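Local coordinates for protein forkhead-associated 1 (Saccharomyces cerevisiae, PDB 6C4U) that binds phosphothreonine-containing peptides through its forkhead-associated domain, here an engineered form recognising a phosphorylated segment of human c-Myc, at residues 58-63 and 102-107. Residues are numbered along the deposited sequence; the frame is centred on the assembly and turned at random.
Sequences NKHFQI and ITVRTD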
# COMPACT_ATOMS: atom_id res chain seq x y z
N ASN F 58 7.14 10.36 4.98
CA ASN F 58 5.84 11.05 4.95
C ASN F 58 4.92 10.44 3.92
O ASN F 58 3.72 10.27 4.18
CB ASN F 58 6.01 12.54 4.64
CG ASN F 58 6.48 13.31 5.83
OD1 ASN F 58 5.67 13.73 6.67
ND2 ASN F 58 7.80 13.47 5.95
N LYS F 59 5.48 10.18 2.74
CA LYS F 59 4.83 9.35 1.74
C LYS F 59 5.82 8.22 1.50
O LYS F 59 6.88 8.42 0.90
CB LYS F 59 4.49 10.12 0.47
CG LYS F 59 3.33 11.09 0.63
CD LYS F 59 2.34 11.32 -0.50
CE LYS F 59 1.42 12.48 -0.06
NZ LYS F 59 -0.03 12.47 -0.45
N HIS F 60 5.47 7.04 2.01
CA HIS F 60 6.38 5.92 2.10
C HIS F 60 6.21 4.91 0.97
O HIS F 60 7.19 4.45 0.40
CB HIS F 60 6.20 5.23 3.45
CG HIS F 60 7.35 4.35 3.82
ND1 HIS F 60 8.29 4.71 4.75
CD2 HIS F 60 7.73 3.14 3.34
CE1 HIS F 60 9.20 3.75 4.84
NE2 HIS F 60 8.88 2.79 3.99
N PHE F 61 4.98 4.54 0.67
CA PHE F 61 4.73 3.70 -0.51
C PHE F 61 3.33 3.96 -1.04
O PHE F 61 2.51 4.55 -0.35
CB PHE F 61 5.00 2.20 -0.23
CG PHE F 61 4.08 1.57 0.79
CD1 PHE F 61 4.41 1.59 2.15
CD2 PHE F 61 2.89 0.94 0.41
CE1 PHE F 61 3.56 1.05 3.10
CE2 PHE F 61 2.05 0.37 1.36
CZ PHE F 61 2.38 0.43 2.69
N GLN F 62 3.10 3.55 -2.28
CA GLN F 62 1.80 3.69 -2.90
C GLN F 62 1.37 2.34 -3.39
O GLN F 62 2.20 1.48 -3.71
CB GLN F 62 1.85 4.64 -4.10
CG GLN F 62 2.66 5.90 -3.90
CD GLN F 62 2.50 6.91 -4.98
OE1 GLN F 62 1.75 7.86 -4.81
NE2 GLN F 62 3.27 6.77 -6.05
N ILE F 63 0.05 2.16 -3.48
CA ILE F 63 -0.53 1.00 -4.11
C ILE F 63 -1.33 1.52 -5.28
O ILE F 63 -2.09 2.47 -5.14
CB ILE F 63 -1.38 0.17 -3.11
CG1 ILE F 63 -0.43 -0.45 -2.08
CG2 ILE F 63 -2.19 -0.90 -3.83
CD1 ILE F 63 -1.11 -1.22 -0.97
N ILE F 102 3.35 -6.46 3.48
CA ILE F 102 4.14 -5.24 3.31
C ILE F 102 4.68 -4.83 4.67
O ILE F 102 3.93 -4.72 5.63
CB ILE F 102 3.26 -4.12 2.69
CG1 ILE F 102 2.70 -4.60 1.33
CG2 ILE F 102 4.07 -2.88 2.41
CD1 ILE F 102 1.78 -3.64 0.64
N THR F 103 5.98 -4.58 4.75
CA THR F 103 6.67 -4.36 6.03
C THR F 103 7.56 -3.13 5.94
O THR F 103 8.25 -2.96 4.94
CB THR F 103 7.59 -5.55 6.38
OG1 THR F 103 7.33 -6.68 5.51
CG2 THR F 103 7.40 -5.94 7.80
N VAL F 104 7.56 -2.30 6.97
CA VAL F 104 8.44 -1.11 7.02
C VAL F 104 9.16 -1.07 8.36
O VAL F 104 8.70 -1.64 9.32
CB VAL F 104 7.65 0.21 6.78
CG1 VAL F 104 6.92 0.15 5.46
CG2 VAL F 104 6.67 0.50 7.90
N ARG F 105 10.28 -0.38 8.44
CA ARG F 105 11.03 -0.30 9.71
C ARG F 105 10.60 0.91 10.52
O ARG F 105 10.23 1.96 9.95
CB ARG F 105 12.50 -0.22 9.43
CG ARG F 105 13.06 -1.47 8.77
CD ARG F 105 14.15 -1.19 7.73
NE ARG F 105 15.36 -0.61 8.33
CZ ARG F 105 16.26 0.15 7.70
NH1 ARG F 105 16.14 0.45 6.41
NH2 ARG F 105 17.29 0.64 8.39
N THR F 106 10.60 0.74 11.84
CA THR F 106 10.12 1.73 12.82
C THR F 106 11.24 2.18 13.77
O THR F 106 11.40 3.38 14.05
CB THR F 106 8.97 1.14 13.65
OG1 THR F 106 9.16 -0.28 13.76
CG2 THR F 106 7.62 1.38 12.96
N ASP F 107 12.01 1.23 14.29
CA ASP F 107 13.20 1.53 15.11
C ASP F 107 14.48 1.18 14.36
O ASP F 107 14.49 0.30 13.48
CB ASP F 107 13.23 0.70 16.42
CG ASP F 107 12.06 0.97 17.34
OD1 ASP F 107 11.52 2.09 17.36
OD2 ASP F 107 11.70 0.02 18.08
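The Phe61 ring receives the CG2 methyl of Ile102 over one of its faces, a CH-pi contact in the core of the FHA beta-sandwich. Strand 61-66 belongs to one sheet and strand 101-105 to the other; their short segments run nearly antiparallel, at 166°, with axes 10.8 Å apart and no hydrogen bond between them. Between these two segments the sheets meet through side chains, a worked example of sandwich packing. Ile102 CG2 stands 4.0 Å from the Phe61 ring centroid, displaced from the middle of the ring, and is closest to Phe61 CZ at 3.7 Å. Phe61 CG sits between its backbone N and carbonyl carbon (chi1 64°), which turns the ring so that one face meets Ile102, while CD2 of the neighbouring His60 lies in plane at the ring's edge. That two successive residues both point inward reflects a classic beta bulge, in which His60 and Phe61 face Phe40 of strand 34-41; the Phe61 and Phe40 rings are also stacked. An alanine in place of Phe61 would probably open a gap beneath Ile102 CG2 and leave Phe40 without its stacking partner. Farther along, the CD1 methyls of Ile63 and Ile102 touch at 4.1 Å as the two side chains cross at a slant. Toward the peptide-binding end, the His60 imidazole and Val104 run alongside each other, pointing opposite ways. The buried imidazole is gripped at both nitrogens, ND1 bonding Ser57 N and NE2 bonding Gly80 O, which fixes its rotation and probably helps tie the loop before the strand to the one carrying Gly80; nearby, Asn58 N hydrogen-bonds a modified side chain of the bound peptide. Against this ring Val104 offers CG1, the branch anti to its carbonyl carbon, which approaches His60 NE2 obliquely to 3.6 Å and also reaches Phe61 CE1 at 4.2 Å.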